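Local coordinates for protein CEL44C (Paenibacillus polymyxa, PDB 2YKK) that hydrolyses internal beta-1,4-glucosidic linkages of xyloglucan and cellulose-type glucans, this piece being the family 44 glycoside hydrolase part of a longer enzyme, at residues 401-406 / 485-490. The protein carries 2 engineered substitutions. Residues are numbered along the deposited sequence; the frame is centred on the assembly and turned at random. Where two conformers were deposited one is given.
Sequences VSAAYK and SQIKEA. Unlike the reference sequence in segment 401-406: Ala403 (reference Pro).
Ala403 and Ser485 bring the two backbones nearest, their CA atoms 5.9 Å apart, where helix 399-409, which follows the last strand of the TIM barrel, meets the corner leading into strand 487-493, an outermost strand of the beta domain. The contact is a worked example of a domain interface with a small apolar patch beside a water-bridged polar one. Ala403, where the reference sequence has proline, lays its CB 3.4 Å from Ser485 O. Ile487 supplies the larger apolar surface: its side chain leaves the strand toward the helix and CG1 carries on in that direction, to 3.9 Å from Lys406 CB. The terminal CD1 lies against Ala403 O at 3.5 Å, with Ala403 CB further off at 4.2 Å. Phe480, on the adjoining strand 474-481, touches both Ala403 and Ile487 and extends this patch into the beta domain.

At the more open edge, the Lys406 chain bends at chi3 (65°) and carries its ammonium over the turn, while Gln486, whose CB points away from the helix, folds at chi2 (-70°) to bring its amide back. NZ and Gln486 OE1 are 3.3 Å apart, but the clear links run through water. Three waters accept from NZ: one donates onward to Ser485 O, a second also accepts the N-H of Ile487, and a third an N-H of Gln486 NE2. The ammonium thus reaches two backbone groups and one amide through water; Asp37 adds a weak, long ion pair. In the first bridge, the water sits 2.8 Å from Lys406 NZ and 2.8 Å from Ser485 O.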
loop_
_atom_site.group_PDB
_atom_site.type_symbol
_atom_site.label_atom_id
_atom_site.label_comp_id
_atom_site.label_asym_id
_atom_site.label_seq_id
_atom_site.Cartn_x
_atom_site.Cartn_y
_atom_site.Cartn_z
ATOM N N VAL A 401 -10.193 7.883 -7.818
ATOM C CA VAL A 401 -8.973 7.539 -7.011
ATOM C C VAL A 401 -7.817 8.455 -7.399
ATOM O O VAL A 401 -7.124 9.017 -6.528
ATOM C CB VAL A 401 -8.611 6.024 -7.167
ATOM C CG1 VAL A 401 -7.252 5.721 -6.423
ATOM C CG2 VAL A 401 -9.740 5.191 -6.602
ATOM N N SER A 402 -7.622 8.647 -8.703
ATOM C CA SER A 402 -6.580 9.573 -9.173
ATOM C C SER A 402 -6.817 10.979 -8.622
ATOM O O SER A 402 -5.850 11.663 -8.241
ATOM C CB SER A 402 -6.536 9.611 -10.696
ATOM O OG SER A 402 -6.005 8.407 -11.189
ATOM N N ALA A 403 -8.087 11.409 -8.580
ATOM C CA ALA A 403 -8.413 12.749 -8.052
ATOM C C ALA A 403 -7.934 12.858 -6.615
ATOM O O ALA A 403 -7.386 13.876 -6.215
ATOM C CB ALA A 403 -9.912 13.024 -8.086
ATOM N N ALA A 404 -8.150 11.799 -5.833
ATOM C CA ALA A 404 -7.739 11.845 -4.401
ATOM C C ALA A 404 -6.216 12.038 -4.282
ATOM O O ALA A 404 -5.754 12.879 -3.491
ATOM C CB ALA A 404 -8.216 10.595 -3.642
ATOM N N TYR A 405 -5.437 11.275 -5.048
ATOM C CA TYR A 405 -4.003 11.437 -5.034
ATOM C C TYR A 405 -3.624 12.852 -5.479
ATOM O O TYR A 405 -2.781 13.497 -4.854
ATOM C CB TYR A 405 -3.305 10.395 -5.923
ATOM C CG TYR A 405 -3.197 9.051 -5.218
ATOM C CD1 TYR A 405 -2.241 8.842 -4.220
ATOM C CD2 TYR A 405 -4.053 7.988 -5.576
ATOM C CE1 TYR A 405 -2.146 7.613 -3.555
ATOM C CE2 TYR A 405 -3.963 6.758 -4.934
ATOM C CZ TYR A 405 -3.021 6.582 -3.935
ATOM O OH TYR A 405 -2.943 5.357 -3.300
ATOM N N LYS A 406 -4.229 13.310 -6.577
ATOM C CA LYS A 406 -3.884 14.661 -7.054
ATOM C C LYS A 406 -4.224 15.729 -6.061
ATOM O O LYS A 406 -3.529 16.740 -5.989
ATOM C CB LYS A 406 -4.540 14.943 -8.412
ATOM C CG LYS A 406 -3.862 14.105 -9.522
ATOM C CD LYS A 406 -4.785 13.999 -10.714
ATOM C CE LYS A 406 -5.023 15.353 -11.354
ATOM N NZ LYS A 406 -5.994 15.174 -12.544
ATOM N N SER A 485 -14.273 15.234 -11.736
ATOM C CA SER A 485 -13.147 14.571 -11.058
ATOM C C SER A 485 -11.838 15.367 -11.232
ATOM O O SER A 485 -10.911 15.178 -10.460
ATOM C CB SER A 485 -12.982 13.129 -11.577
ATOM O OG SER A 485 -12.925 13.148 -12.997
ATOM N N GLN A 486 -11.748 16.273 -12.221
ATOM C CA GLN A 486 -10.552 17.138 -12.318
ATOM C C GLN A 486 -10.441 18.080 -11.111
ATOM O O GLN A 486 -11.471 18.523 -10.549
ATOM C CB GLN A 486 -10.524 17.986 -13.616
ATOM C CG GLN A 486 -10.270 17.220 -14.812
ATOM C CD GLN A 486 -8.814 16.706 -14.833
ATOM O OE1 GLN A 486 -8.577 15.571 -14.492
ATOM N NE2 GLN A 486 -7.868 17.546 -15.190
ATOM N N ILE A 487 -9.226 18.402 -10.695
ATOM C CA ILE A 487 -9.064 19.280 -9.521
ATOM C C ILE A 487 -9.240 20.732 -10.008
ATOM O O ILE A 487 -8.432 21.211 -10.850
ATOM C CB ILE A 487 -7.714 19.119 -8.839
ATOM C CG1 ILE A 487 -7.383 17.639 -8.465
ATOM C CG2 ILE A 487 -7.649 20.050 -7.586
ATOM C CD1 ILE A 487 -8.443 16.951 -7.598
ATOM N N LYS A 488 -10.299 21.416 -9.567
ATOM C CA LYS A 488 -10.570 22.759 -10.078
ATOM C C LYS A 488 -10.283 23.794 -8.992
ATOM O O LYS A 488 -10.564 23.532 -7.832
ATOM C CB LYS A 488 -12.020 22.864 -10.502
ATOM C CG LYS A 488 -12.289 22.080 -11.802
ATOM C CD LYS A 488 -13.789 21.815 -12.005
ATOM C CE LYS A 488 -14.502 22.936 -12.689
ATOM N NZ LYS A 488 -14.844 22.597 -14.179
ATOM N N GLU A 489 -9.701 24.941 -9.368
ATOM C CA GLU A 489 -9.570 26.079 -8.440
ATOM C C GLU A 489 -10.942 26.545 -7.997
ATOM O O GLU A 489 -11.824 26.767 -8.849
ATOM C CB GLU A 489 -8.852 27.244 -9.121
ATOM C CG GLU A 489 -7.423 26.925 -9.485
ATOM C CD GLU A 489 -6.567 28.154 -9.803
ATOM O OE1 GLU A 489 -6.147 28.863 -8.852
ATOM O OE2 GLU A 489 -6.283 28.377 -11.006
ATOM N N ALA A 490 -11.137 26.707 -6.694
ATOM C CA ALA A 490 -12.416 27.185 -6.131
ATOM C C ALA A 490 -12.263 28.646 -5.677
ATOM O O ALA A 490 -11.156 29.212 -5.748
ATOM C CB ALA A 490 -12.800 26.288 -4.990
HETATM O O HOH W 1 -8.249 14.504 -10.942
HETATM O O HOH W 2 -6.648 18.030 -12.221
HETATM O O HOH W 3 -4.874 16.876 -14.808
#